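Local coordinates for glycoside Hydrolase Family 43_12 (PDB 7JVH), which probably hydrolyses glycosidic bonds at arabinose or xylose units of plant cell-wall carbohydrates, as many family 43 enzymes do, at residues H188-E193 / C203-E208; I138-C143 / G170-S175; F165-G170 / A184-N189; P195-N200 / K233-I238; Y61-I66 / I121-I126. All blocks are in the same frame, centred on the assembly; numbering follows the deposited sequence.

Contact 1: H188-E193 / C203-E208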
# COMPACT_ATOMS: atom_id res chain seq x y z
N HIS A 188 -10.20 17.53 7.05
CA HIS A 188 -9.36 17.20 5.91
C HIS A 188 -8.29 18.24 5.72
O HIS A 188 -8.34 19.31 6.33
CB HIS A 188 -10.22 17.02 4.65
CG HIS A 188 -10.75 18.31 4.08
ND1 HIS A 188 -10.17 18.94 3.01
CD2 HIS A 188 -11.83 19.06 4.42
CE1 HIS A 188 -10.85 20.04 2.72
NE2 HIS A 188 -11.86 20.13 3.56
N ASN A 189 -7.29 17.88 4.90
CA ASN A 189 -6.25 18.79 4.44
C ASN A 189 -6.83 19.60 3.27
O ASN A 189 -7.67 19.10 2.54
CB ASN A 189 -4.98 17.99 4.08
CG ASN A 189 -4.12 18.64 3.00
OD1 ASN A 189 -4.52 18.71 1.84
ND2 ASN A 189 -2.91 19.06 3.37
N ASP A 190 -6.38 20.85 3.14
CA ASP A 190 -6.80 21.72 2.04
C ASP A 190 -5.68 22.70 1.71
O ASP A 190 -4.69 22.78 2.44
CB ASP A 190 -8.09 22.48 2.39
CG ASP A 190 -8.94 22.83 1.15
OD1 ASP A 190 -8.47 22.65 -0.00
OD2 ASP A 190 -10.08 23.30 1.33
N ALA A 191 -5.85 23.44 0.61
CA ALA A 191 -4.92 24.50 0.24
C ALA A 191 -5.44 25.80 0.83
O ALA A 191 -6.65 25.97 0.96
CB ALA A 191 -4.79 24.60 -1.27
N PRO A 192 -4.55 26.72 1.27
CA PRO A 192 -5.00 27.99 1.86
C PRO A 192 -5.41 28.96 0.77
O PRO A 192 -4.90 28.87 -0.33
CB PRO A 192 -3.74 28.50 2.57
CG PRO A 192 -2.63 27.96 1.73
CD PRO A 192 -3.09 26.60 1.22
N GLU A 193 -6.31 29.88 1.10
CA GLU A 193 -6.71 30.98 0.19
C GLU A 193 -5.49 31.80 -0.19
O GLU A 193 -5.25 32.05 -1.38
CB GLU A 193 -7.74 31.89 0.85
CG GLU A 193 -9.15 31.33 1.00
CD GLU A 193 -9.81 31.04 -0.34
OE1 GLU A 193 -9.21 30.25 -1.10
OE2 GLU A 193 -10.94 31.57 -0.62
N CYS A 203 -3.46 23.44 5.04
CA CYS A 203 -4.41 23.74 6.11
C CYS A 203 -5.17 22.51 6.51
O CYS A 203 -5.37 21.61 5.70
CB CYS A 203 -5.46 24.75 5.61
SG CYS A 203 -4.80 26.38 5.32
N ILE A 204 -5.61 22.50 7.77
CA ILE A 204 -6.59 21.55 8.25
C ILE A 204 -7.93 22.28 8.38
O ILE A 204 -8.01 23.33 9.02
CB ILE A 204 -6.21 20.92 9.60
CG1 ILE A 204 -4.84 20.24 9.51
CG2 ILE A 204 -7.30 19.96 10.06
CD1 ILE A 204 -4.72 19.20 8.42
N LYS A 205 -8.95 21.70 7.75
CA LYS A 205 -10.27 22.26 7.66
C LYS A 205 -11.25 21.26 8.24
O LYS A 205 -11.12 20.08 8.00
CB LYS A 205 -10.62 22.54 6.19
CG LYS A 205 -11.92 23.31 6.00
CD LYS A 205 -12.08 23.82 4.58
CE LYS A 205 -11.08 24.94 4.29
NZ LYS A 205 -11.13 25.37 2.88
N ILE A 206 -12.24 21.76 8.99
CA ILE A 206 -13.29 20.93 9.55
C ILE A 206 -14.66 21.37 9.02
O ILE A 206 -14.87 22.54 8.73
CB ILE A 206 -13.25 20.95 11.09
CG1 ILE A 206 -14.17 19.88 11.67
CG2 ILE A 206 -13.62 22.33 11.65
CD1 ILE A 206 -13.95 19.66 13.17
N TRP A 207 -15.56 20.39 8.88
CA TRP A 207 -16.94 20.58 8.43
C TRP A 207 -17.85 19.79 9.34
O TRP A 207 -17.48 18.70 9.77
CB TRP A 207 -17.14 19.99 7.03
CG TRP A 207 -16.36 20.60 5.93
CD1 TRP A 207 -15.07 20.34 5.60
CD2 TRP A 207 -16.84 21.53 4.95
NE1 TRP A 207 -14.70 21.06 4.50
CE2 TRP A 207 -15.77 21.81 4.08
CE3 TRP A 207 -18.07 22.17 4.74
CZ2 TRP A 207 -15.89 22.70 3.01
CZ3 TRP A 207 -18.19 23.05 3.66
CH2 TRP A 207 -17.10 23.32 2.82
N GLU A 208 -19.04 20.31 9.59
CA GLU A 208 -20.13 19.52 10.15
C GLU A 208 -20.61 18.59 9.03
O GLU A 208 -20.58 18.95 7.86
CB GLU A 208 -21.28 20.42 10.63
CG GLU A 208 -22.28 19.72 11.55
CD GLU A 208 -23.29 20.69 12.18
OE1 GLU A 208 -22.96 21.89 12.30
OE2 GLU A 208 -24.40 20.26 12.57
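His-188 and Trp-207 meet ring edge to ring edge. Trp-207 NE1 donates to His-188 NE2 over 3.1 Å. The acceptor lies close to the indole plane, and the donor close to the imidazole plane. The planes are 21° apart and the rings meet rim to rim, with neither over the face of the other. Since NE2 accepts this N-H, a proton on ND1 would be consistent with the geometry. The first torsion of His-188 (chi1 74°) sets CG between the backbone N and the carbonyl carbon and helps bring the ring edge to the indole.

Charge pairing joins Asp-190 to Lys-205. Lys-205 NZ sits 2.8 Å from Asp-190 OD2, on the anti side and out of the carboxylate plane. The lysine chain runs beside the imidazole and bends at chi3 to get there. The other oxygen, Asp-190 OD1, takes the N-H of Ala-191 from above the carboxylate plane.

The backbones form an antiparallel ladder, the middle two strands of one four-stranded blade of the family 43 beta-propeller. His-188 and Lys-205 are a hydrogen-bonded pair; Lys-205 N reaches His-188 O at 2.8 Å, nearly straight. Asn-189 and Ile-204 are the non-hydrogen-bonded pair. Asp-190 and Cys-203 are hydrogen-bonded again, with Asp-190 N 2.9 Å from Cys-203 O.

Apolar contact is small. Pro-192 CB touches Cys-203 SG at 3.6 Å, just past the end of the strand. On the other face of the sheet from His-188, Asn-189 sends ND2 to Ile-238 O and OD1 to Arg-202.

Contact 2: I138-C143 / G170-S175; sequences ITTEFC and GGIDPS
Ile-138 and Pro-174 make the apolar heart of this contact. Ile-138 CD1 lies 3.6 Å from Pro-174 CB, and CG1 of the same isoleucine is almost as near. CG1 extends away from the backbone N (chi1 -169°), which carries the long branch along the proline ring. The shorter branch, CG2, rests against the carbonyl of Pro-174. Replacing Ile-138 by an alanine is likely to leave Pro-174 CB without its main partner from the strand and to open a gap beside the ring. Pro-174 CG packs 3.6 Å from Thr-139 CA. Further along, Phe-142 presents its rim: CE2 meets Ile-172 CG2 at 3.7 Å, near the ring plane. Thr-140 CG2 lies over one face of that phenyl ring.

Polar atoms pack here without bonding across. Thr-140 OG1 is 3.5 Å from both Pro-174 CD and Ile-172 CA, but its hydrogen bond goes to Asn-149 OD1. The ND2 of Asn-149 reaches Gly-171 O, so this one amide ties both segments together. Gly-171 has a positive phi, which favours glycine. Asp-173 bonds Gly-240 N through OD2 and a glycerol, probably from the crystallisation liquor, through OD1, which places the loop at the glycerol pocket.

The contact joins two propeller blades. Strand 134-142 lies between strands 120-129 and 148-154 in one of them. The loop 170-175 leads into strand 175-178, the innermost strand of the next.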
# COMPACT_ATOMS: atom_id res chain seq x y z
N ILE A 138 -13.56 6.41 4.24
CA ILE A 138 -13.52 7.69 3.55
C ILE A 138 -12.10 8.00 3.03
O ILE A 138 -11.12 7.88 3.74
CB ILE A 138 -14.03 8.83 4.47
CG1 ILE A 138 -14.23 10.12 3.67
CG2 ILE A 138 -13.08 9.09 5.63
CD1 ILE A 138 -14.87 11.24 4.48
N THR A 139 -12.03 8.44 1.76
CA THR A 139 -10.77 8.67 1.07
C THR A 139 -10.91 9.66 -0.10
O THR A 139 -12.00 10.14 -0.39
CB THR A 139 -10.21 7.33 0.56
OG1 THR A 139 -8.89 7.51 0.04
CG2 THR A 139 -11.10 6.74 -0.51
N THR A 140 -9.78 9.94 -0.76
CA THR A 140 -9.75 10.70 -2.01
C THR A 140 -9.39 9.75 -3.15
O THR A 140 -8.38 9.03 -3.10
CB THR A 140 -8.71 11.83 -1.97
OG1 THR A 140 -8.84 12.56 -0.74
CG2 THR A 140 -8.93 12.81 -3.10
N GLU A 141 -10.24 9.73 -4.18
CA GLU A 141 -10.10 8.84 -5.32
C GLU A 141 -9.82 9.70 -6.57
O GLU A 141 -10.74 10.15 -7.21
CB GLU A 141 -11.36 7.98 -5.50
CG GLU A 141 -11.43 7.19 -6.81
CD GLU A 141 -12.46 6.08 -6.78
OE1 GLU A 141 -12.13 4.99 -6.36
OE2 GLU A 141 -13.61 6.32 -7.18
N PHE A 142 -8.53 9.90 -6.87
CA PHE A 142 -8.04 10.66 -8.01
C PHE A 142 -8.02 9.80 -9.24
O PHE A 142 -6.97 9.54 -9.81
CB PHE A 142 -6.65 11.24 -7.74
CG PHE A 142 -6.64 12.39 -6.76
CD1 PHE A 142 -7.44 13.53 -6.98
CD2 PHE A 142 -5.83 12.37 -5.63
CE1 PHE A 142 -7.42 14.59 -6.10
CE2 PHE A 142 -5.81 13.46 -4.75
CZ PHE A 142 -6.60 14.56 -4.99
N CYS A 143 -9.20 9.32 -9.63
CA CYS A 143 -9.47 8.58 -10.86
C CYS A 143 -10.97 8.31 -10.86
O CYS A 143 -11.66 8.69 -9.92
CB CYS A 143 -8.63 7.29 -10.96
SG CYS A 143 -9.18 5.86 -9.98
N GLY A 170 -12.47 19.97 -1.53
CA GLY A 170 -11.19 19.65 -2.13
C GLY A 170 -10.17 19.15 -1.13
O GLY A 170 -10.49 18.89 0.02
N GLY A 171 -8.92 19.03 -1.57
CA GLY A 171 -7.82 18.57 -0.75
C GLY A 171 -7.88 17.06 -0.55
O GLY A 171 -8.66 16.35 -1.22
N ILE A 172 -7.05 16.58 0.39
CA ILE A 172 -6.92 15.14 0.66
C ILE A 172 -7.02 14.82 2.15
O ILE A 172 -7.17 15.71 2.99
CB ILE A 172 -5.57 14.63 0.13
CG1 ILE A 172 -4.40 15.29 0.88
CG2 ILE A 172 -5.47 14.88 -1.38
CD1 ILE A 172 -3.05 14.85 0.37
N ASP A 173 -6.94 13.52 2.45
CA ASP A 173 -6.90 12.98 3.81
C ASP A 173 -8.16 13.30 4.59
O ASP A 173 -8.10 13.80 5.71
CB ASP A 173 -5.64 13.44 4.54
CG ASP A 173 -4.38 12.96 3.85
OD1 ASP A 173 -4.49 12.30 2.79
OD2 ASP A 173 -3.27 13.25 4.37
N PRO A 174 -9.35 12.99 4.03
CA PRO A 174 -10.60 13.12 4.78
C PRO A 174 -10.65 12.17 5.98
O PRO A 174 -10.05 11.10 5.95
CB PRO A 174 -11.66 12.72 3.75
CG PRO A 174 -10.92 11.86 2.77
CD PRO A 174 -9.55 12.45 2.68
N SER A 175 -11.40 12.55 7.01
CA SER A 175 -11.55 11.74 8.21
C SER A 175 -12.75 12.25 9.01
O SER A 175 -12.85 13.43 9.30
CB SER A 175 -10.26 11.79 9.04
OG SER A 175 -10.30 10.97 10.17

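Contact 3: F165-G170 / A184-N189; sequences FNLHFG and AYLVHN
Leu-186 and Phe-169 meet where two blades of the five-bladed beta-propeller adjoin. Strand 184-190 belongs to one blade. The segment 165-170 leaves the last strand of the blade before it and crosses toward the next.

Leu-186 is the first residue of the strand to take part. Its CG is anti to the backbone N (chi1 -176°), which turns both methyl groups to the loop. CD1 lies 3.5 Å from Phe-169 CE2, and CD2 is 3.5 Å from Phe-169 CZ. The leucine fork thus embraces the far corner of the phenyl ring, approaching it obliquely. Leu-186 CD1 also reaches Leu-167 CD1, more loosely, at 4.2 Å. Ile-216 of strand 215-226 touches both Leu-186 and Phe-169, so the apolar patch continues into the outer strand of the blade.

Two residues on, His-188 offers the face of its imidazole. Phe-169 CD1 stands 3.4 Å above that ring plane, over its centre. The rings are oblique, with planes 38° apart and centroids 4.5 Å apart, which is neither a stack nor an edge-to-face pair. The phenyl gets there because its CG sits between the backbone N and the carbonyl carbon (chi1 57°). Trp-207 also meets the Phe-169 ring, so the three aromatic groups form a cluster.

Asn-189 adds little from its own atoms. The loop ends beside the imidazole instead: Gly-170 O lies 3.0 Å from His-188 CE1, oblique to the ring, and its angle to ND1 is too poor for a hydrogen bond.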
# COMPACT_ATOMS: atom_id res chain seq x y z
N PHE A 165 -20.23 7.71 -2.00
CA PHE A 165 -20.97 8.95 -1.84
C PHE A 165 -19.94 10.03 -2.15
O PHE A 165 -18.92 10.12 -1.47
CB PHE A 165 -21.48 9.12 -0.40
CG PHE A 165 -22.61 8.20 -0.04
CD1 PHE A 165 -22.35 6.93 0.46
CD2 PHE A 165 -23.92 8.59 -0.21
CE1 PHE A 165 -23.40 6.08 0.80
CE2 PHE A 165 -24.97 7.74 0.11
CZ PHE A 165 -24.71 6.49 0.61
N ASN A 166 -20.18 10.82 -3.20
CA ASN A 166 -19.25 11.89 -3.59
C ASN A 166 -19.39 13.05 -2.60
O ASN A 166 -20.51 13.52 -2.35
CB ASN A 166 -19.54 12.37 -5.03
CG ASN A 166 -18.87 11.50 -6.10
OD1 ASN A 166 -17.72 11.11 -5.93
ND2 ASN A 166 -19.59 11.16 -7.17
N LEU A 167 -18.26 13.50 -2.04
CA LEU A 167 -18.24 14.58 -1.07
C LEU A 167 -17.68 15.87 -1.69
O LEU A 167 -16.71 15.85 -2.44
CB LEU A 167 -17.41 14.18 0.15
CG LEU A 167 -17.76 12.81 0.75
CD1 LEU A 167 -16.73 12.41 1.78
CD2 LEU A 167 -19.16 12.80 1.34
N HIS A 168 -18.30 17.00 -1.32
CA HIS A 168 -18.11 18.28 -2.00
C HIS A 168 -17.10 19.20 -1.30
O HIS A 168 -17.45 20.30 -0.86
CB HIS A 168 -19.46 18.99 -2.16
CG HIS A 168 -20.46 18.21 -2.96
ND1 HIS A 168 -21.82 18.42 -2.85
CD2 HIS A 168 -20.30 17.23 -3.88
CE1 HIS A 168 -22.46 17.61 -3.68
NE2 HIS A 168 -21.56 16.87 -4.31
N PHE A 169 -15.84 18.75 -1.24
CA PHE A 169 -14.73 19.57 -0.76
C PHE A 169 -13.46 19.08 -1.43
O PHE A 169 -13.40 17.93 -1.85
CB PHE A 169 -14.64 19.51 0.76
CG PHE A 169 -14.49 18.10 1.31
CD1 PHE A 169 -13.24 17.55 1.49
CD2 PHE A 169 -15.61 17.34 1.64
CE1 PHE A 169 -13.09 16.26 2.00
CE2 PHE A 169 -15.46 16.06 2.14
CZ PHE A 169 -14.21 15.52 2.32
N GLY A 170 -12.47 19.97 -1.53
CA GLY A 170 -11.19 19.65 -2.13
C GLY A 170 -10.17 19.15 -1.13
O GLY A 170 -10.49 18.89 0.02
N ALA A 184 -21.99 15.05 13.75
CA ALA A 184 -20.86 14.44 13.06
C ALA A 184 -20.05 15.51 12.37
O ALA A 184 -20.57 16.53 11.93
CB ALA A 184 -21.36 13.43 12.06
N TYR A 185 -18.74 15.27 12.27
CA TYR A 185 -17.81 16.21 11.67
C TYR A 185 -16.88 15.51 10.70
O TYR A 185 -16.77 14.28 10.68
CB TYR A 185 -17.03 16.94 12.76
CG TYR A 185 -17.96 17.65 13.72
CD1 TYR A 185 -18.48 18.90 13.42
CD2 TYR A 185 -18.34 17.04 14.93
CE1 TYR A 185 -19.34 19.54 14.30
CE2 TYR A 185 -19.19 17.68 15.81
CZ TYR A 185 -19.70 18.93 15.49
OH TYR A 185 -20.55 19.56 16.36
N LEU A 186 -16.22 16.32 9.86
CA LEU A 186 -15.31 15.82 8.87
C LEU A 186 -14.15 16.79 8.80
O LEU A 186 -14.35 17.99 8.65
CB LEU A 186 -16.01 15.75 7.52
CG LEU A 186 -15.20 15.15 6.36
CD1 LEU A 186 -16.15 14.66 5.29
CD2 LEU A 186 -14.17 16.14 5.80
N VAL A 187 -12.94 16.26 8.94
CA VAL A 187 -11.73 17.05 8.87
C VAL A 187 -10.91 16.59 7.68
O VAL A 187 -10.94 15.40 7.30
CB VAL A 187 -10.93 16.97 10.19
CG1 VAL A 187 -10.27 15.60 10.35
CG2 VAL A 187 -9.96 18.14 10.26
N HIS A 188 -10.20 17.53 7.05
CA HIS A 188 -9.36 17.20 5.91
C HIS A 188 -8.29 18.24 5.72
O HIS A 188 -8.34 19.31 6.33
CB HIS A 188 -10.22 17.02 4.65
CG HIS A 188 -10.75 18.31 4.08
ND1 HIS A 188 -10.17 18.94 3.01
CD2 HIS A 188 -11.83 19.06 4.42
CE1 HIS A 188 -10.85 20.04 2.72
NE2 HIS A 188 -11.86 20.13 3.56
N ASN A 189 -7.29 17.88 4.90
CA ASN A 189 -6.25 18.79 4.44
C ASN A 189 -6.83 19.60 3.27
O ASN A 189 -7.67 19.10 2.54
CB ASN A 189 -4.98 17.99 4.08
CG ASN A 189 -4.12 18.64 3.00
OD1 ASN A 189 -4.52 18.71 1.84
ND2 ASN A 189 -2.91 19.06 3.37

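Contact 4: P195-N200 / K233-I238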
# COMPACT_ATOMS: atom_id res chain seq x y z
N PRO A 195 -1.62 31.45 0.14
CA PRO A 195 -0.31 30.82 0.39
C PRO A 195 0.79 31.78 0.86
O PRO A 195 1.05 32.77 0.19
CB PRO A 195 0.05 30.20 -0.97
CG PRO A 195 -1.28 29.97 -1.63
CD PRO A 195 -2.20 31.07 -1.15
N LEU A 196 1.42 31.46 2.00
CA LEU A 196 2.43 32.29 2.64
C LEU A 196 3.87 31.86 2.32
O LEU A 196 4.80 32.64 2.53
CB LEU A 196 2.21 32.32 4.15
CG LEU A 196 1.00 33.12 4.65
CD1 LEU A 196 1.00 33.18 6.16
CD2 LEU A 196 0.96 34.51 4.05
N TYR A 197 4.04 30.62 1.84
CA TYR A 197 5.37 30.08 1.51
C TYR A 197 5.33 28.94 0.48
O TYR A 197 6.06 27.94 0.61
CB TYR A 197 6.11 29.62 2.78
CG TYR A 197 5.36 28.63 3.65
CD1 TYR A 197 4.52 29.07 4.67
CD2 TYR A 197 5.53 27.25 3.48
CE1 TYR A 197 3.84 28.17 5.48
CE2 TYR A 197 4.86 26.34 4.29
CZ TYR A 197 4.02 26.81 5.29
OH TYR A 197 3.32 25.94 6.11
N GLY A 198 4.49 29.10 -0.54
CA GLY A 198 4.46 28.21 -1.68
C GLY A 198 3.47 27.07 -1.49
O GLY A 198 2.67 27.08 -0.55
N PRO A 199 3.48 26.07 -2.41
CA PRO A 199 2.58 24.92 -2.30
C PRO A 199 2.68 24.07 -1.01
O PRO A 199 1.72 23.34 -0.73
CB PRO A 199 2.93 24.06 -3.53
CG PRO A 199 4.04 24.75 -4.26
CD PRO A 199 4.33 26.07 -3.61
N ASN A 200 3.79 24.14 -0.27
CA ASN A 200 3.92 23.34 0.97
C ASN A 200 3.02 23.85 2.08
O ASN A 200 2.69 23.11 3.00
CB ASN A 200 5.38 23.26 1.48
CG ASN A 200 6.28 22.44 0.59
OD1 ASN A 200 5.83 21.62 -0.21
ND2 ASN A 200 7.58 22.68 0.70
N LYS A 233 7.85 28.49 11.08
CA LYS A 233 8.80 27.47 10.62
C LYS A 233 8.49 26.91 9.21
O LYS A 233 9.20 26.03 8.73
CB LYS A 233 8.88 26.31 11.63
CG LYS A 233 9.34 26.73 13.03
CD LYS A 233 9.68 25.56 13.93
CE LYS A 233 10.47 26.04 15.15
NZ LYS A 233 10.09 25.39 16.44
N LYS A 234 7.43 27.42 8.58
CA LYS A 234 7.00 26.99 7.24
C LYS A 234 6.74 25.48 7.19
O LYS A 234 7.30 24.78 6.35
CB LYS A 234 8.02 27.38 6.18
CG LYS A 234 8.33 28.87 6.11
CD LYS A 234 9.62 29.11 5.34
CE LYS A 234 9.78 30.54 4.88
NZ LYS A 234 10.08 31.48 6.01
N PRO A 235 5.90 24.94 8.10
CA PRO A 235 5.61 23.51 8.12
C PRO A 235 5.09 22.97 6.79
O PRO A 235 4.15 23.52 6.24
CB PRO A 235 4.54 23.38 9.22
CG PRO A 235 4.07 24.77 9.50
CD PRO A 235 5.20 25.67 9.16
N VAL A 236 5.71 21.90 6.30
CA VAL A 236 5.38 21.29 5.03
C VAL A 236 4.18 20.34 5.15
O VAL A 236 4.15 19.48 6.02
CB VAL A 236 6.61 20.56 4.45
CG1 VAL A 236 6.26 19.73 3.21
CG2 VAL A 236 7.72 21.54 4.15
N TRP A 237 3.19 20.53 4.27
CA TRP A 237 2.09 19.59 4.03
C TRP A 237 1.45 18.93 5.26
O TRP A 237 1.33 17.71 5.32
CB TRP A 237 2.54 18.51 3.04
CG TRP A 237 2.23 18.88 1.62
CD1 TRP A 237 3.04 19.54 0.75
CD2 TRP A 237 1.01 18.61 0.93
NE1 TRP A 237 2.39 19.70 -0.45
CE2 TRP A 237 1.15 19.12 -0.37
CE3 TRP A 237 -0.19 17.97 1.29
CZ2 TRP A 237 0.13 19.04 -1.32
CZ3 TRP A 237 -1.20 17.87 0.34
CH2 TRP A 237 -1.03 18.41 -0.95
N ILE A 238 1.01 19.74 6.23
CA ILE A 238 0.20 19.24 7.31
C ILE A 238 -1.00 18.51 6.73
O ILE A 238 -1.70 19.05 5.88
CB ILE A 238 -0.23 20.33 8.32
CG1 ILE A 238 -0.94 19.69 9.52
CG2 ILE A 238 -1.12 21.38 7.67
CD1 ILE A 238 -0.63 20.34 10.85
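Tyr-197 lays one face of its ring on Lys-234. The alpha carbon of Lys-234 sits 3.7 Å from the ring centroid, close to the normal, as a CH-pi contact. Lys-234 CB and CG continue along the same ring, and the two side chains run in opposite directions. At the rim, the phenol OH donates to Pro-235 O over 2.6 Å. That oxygen lies near the ring plane, and the donor is tilted 22° from the carbonyl plane. A phenylalanine here would probably keep the face packing but leave Pro-235 O without this donor.

Asn-200 lies alongside Val-236, pointing the same way. Its amide rests on both valine methyls, and Asn-200 ND2 is 3.6 Å from Val-236 CG2. Trp-237 crosses it at about a right angle. Asn-200 OD1 comes to the edge of the indole, 3.6 Å from Trp-237 CD1, with amide and ring planes 65° apart. The backbones are joined here too: Trp-237 N donates to Asn-200 O at 2.9 Å, in the carbonyl plane and on a lone pair.

His-201 stacks on Tyr-197. Both segments are loops at the propeller surface. The first links strands 184-190 and 203-210 within one blade; the second leads from strand 215-226 to strand 239-246 of the next.

Contact 5: Y61-I66 / I121-I126. With GOL (glycerol), chain G.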
# COMPACT_ATOMS: atom_id res chain seq x y z
N TYR A 61 2.00 -0.68 2.01
CA TYR A 61 0.78 -0.56 2.79
C TYR A 61 0.84 0.79 3.50
O TYR A 61 1.06 0.84 4.71
CB TYR A 61 0.63 -1.70 3.78
CG TYR A 61 0.36 -3.02 3.11
CD1 TYR A 61 -0.93 -3.39 2.76
CD2 TYR A 61 1.40 -3.89 2.80
CE1 TYR A 61 -1.17 -4.61 2.14
CE2 TYR A 61 1.16 -5.11 2.18
CZ TYR A 61 -0.13 -5.47 1.86
OH TYR A 61 -0.40 -6.67 1.25
N PRO A 62 0.72 1.91 2.76
CA PRO A 62 0.89 3.25 3.34
C PRO A 62 -0.38 3.79 4.01
O PRO A 62 -1.45 3.17 3.97
CB PRO A 62 1.26 4.10 2.11
CG PRO A 62 1.39 3.12 0.95
CD PRO A 62 0.51 1.98 1.31
N ASP A 63 -0.21 4.95 4.65
CA ASP A 63 -1.31 5.71 5.22
C ASP A 63 -2.26 4.80 6.00
O ASP A 63 -3.43 4.65 5.65
CB ASP A 63 -2.07 6.44 4.10
CG ASP A 63 -1.16 7.28 3.23
OD1 ASP A 63 -0.38 8.11 3.77
OD2 ASP A 63 -1.22 7.10 1.99
N PRO A 64 -1.79 4.14 7.08
CA PRO A 64 -2.62 3.16 7.79
C PRO A 64 -3.66 3.86 8.64
O PRO A 64 -3.35 4.84 9.33
CB PRO A 64 -1.60 2.43 8.67
CG PRO A 64 -0.52 3.43 8.91
CD PRO A 64 -0.44 4.27 7.66
N SER A 65 -4.89 3.34 8.59
CA SER A 65 -5.99 3.80 9.40
C SER A 65 -6.61 2.60 10.09
O SER A 65 -6.69 1.51 9.53
CB SER A 65 -7.03 4.49 8.51
OG SER A 65 -8.20 4.82 9.24
N ILE A 66 -7.07 2.81 11.33
CA ILE A 66 -7.54 1.75 12.19
C ILE A 66 -8.73 2.19 13.04
O ILE A 66 -8.78 3.32 13.52
CB ILE A 66 -6.38 1.21 13.07
CG1 ILE A 66 -6.83 0.02 13.91
CG2 ILE A 66 -5.80 2.31 13.95
CD1 ILE A 66 -5.66 -0.83 14.40
N ILE A 121 -6.25 5.93 -5.30
CA ILE A 121 -6.69 5.95 -3.90
C ILE A 121 -5.60 6.44 -2.95
O ILE A 121 -4.61 5.76 -2.70
CB ILE A 121 -7.14 4.55 -3.46
CG1 ILE A 121 -8.28 4.03 -4.34
CG2 ILE A 121 -7.57 4.59 -2.00
CD1 ILE A 121 -9.53 4.87 -4.34
N TYR A 122 -5.80 7.66 -2.42
CA TYR A 122 -4.90 8.27 -1.44
C TYR A 122 -5.23 7.77 -0.01
O TYR A 122 -5.97 6.78 0.17
CB TYR A 122 -4.95 9.80 -1.57
CG TYR A 122 -4.03 10.34 -2.66
CD1 TYR A 122 -3.77 9.62 -3.84
CD2 TYR A 122 -3.41 11.58 -2.52
CE1 TYR A 122 -2.94 10.12 -4.83
CE2 TYR A 122 -2.55 12.07 -3.50
CZ TYR A 122 -2.32 11.34 -4.66
OH TYR A 122 -1.46 11.82 -5.60
N ALA A 123 -4.66 8.42 1.00
CA ALA A 123 -4.82 8.03 2.41
C ALA A 123 -6.26 7.66 2.76
O ALA A 123 -7.17 8.45 2.59
CB ALA A 123 -4.35 9.14 3.32
N PRO A 124 -6.50 6.42 3.23
CA PRO A 124 -7.80 6.02 3.75
C PRO A 124 -7.97 6.39 5.22
O PRO A 124 -6.98 6.48 5.95
CB PRO A 124 -7.76 4.50 3.60
CG PRO A 124 -6.34 4.16 3.81
CD PRO A 124 -5.54 5.30 3.22
N ALA A 125 -9.22 6.62 5.64
CA ALA A 125 -9.60 6.69 7.05
C ALA A 125 -10.85 5.85 7.30
O ALA A 125 -11.93 6.17 6.81
CB ALA A 125 -9.82 8.14 7.47
N ILE A 126 -10.69 4.75 8.05
CA ILE A 126 -11.81 3.87 8.43
C ILE A 126 -12.31 4.27 9.84
O ILE A 126 -11.55 4.79 10.64
CB ILE A 126 -11.41 2.37 8.35
CG1 ILE A 126 -12.66 1.48 8.44
CG2 ILE A 126 -10.41 1.98 9.44
CD1 ILE A 126 -12.37 -0.00 8.35
C1 GOL G . -1.83 11.00 1.43
O1 GOL G . -3.13 10.73 0.93
C2 GOL G . -0.79 11.05 0.33
O2 GOL G . 0.48 11.35 0.89
C3 GOL G . -0.71 9.77 -0.47
O3 GOL G . 0.02 8.76 0.24
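Asp-63 and Ala-123 meet through their CB atoms, 3.6 Å apart, beside a bound glycerol. The Tyr-122 ring has glycerol C3 over one face, displaced toward the rim. Phe-142 and Phe-556 make edge-to-face pairs with this ring. At the Asp-63 carboxylate, glycerol O3 donates to Asp-63 OD2 over 2.7 Å. Asp-63 OD2 is also bonded to Ser-78 OG.

Ser-65 makes the direct hydrogen bond between the segments. Ile-126 N donates to Ser-65 OG at 2.8 Å, with an angle of 154°. The hydroxyl is placed for this by its torsion, OG lying opposite the backbone N (chi1 173°). It also bonds Asp-306 OD2, so a strand N-H and a carboxylate share one buried oxygen. Ile-126 CG2 packs 3.6 Å from Ser-65 OG. Pro-124 turns its CD to Asp-63 O, at 3.3 Å.

The touching parts run nearly parallel, 7° apart, as the chain enters the innermost strands of two adjoining propeller blades. Ala-123 N donates to glycerol O1 at 2.8 Å. Polyol hydroxyls bound by a carboxylate and a backbone N-H are consistent with a sugar-binding pocket, although the glycerol probably came from the crystallisation liquor.

Overall arrangement
All five contacts lie within the catalytic propeller. Contacts 1 and 3 share His-188 and Asn-189, with centres about 9 Å apart. Contacts 2 and 3 share Gly-170, and their centres are about 8 Å apart. Asn-189, shared by contacts 1 and 3, ties them to two more: its N is 2.9 Å from Ile-172 O in contact 2, and its ND2 is 2.8 Å from Ile-238 O in contact 4. Contacts 2 and 5 use neighbouring strands, 134-142 and 120-129, and their centres are about 10 Å apart. The glycerol of contact 5 also bonds Asp-173 of contact 2 and Arg-334. Asp-63, Asp-173 and nearby Glu-239 are consistent with the acidic trio of family 43.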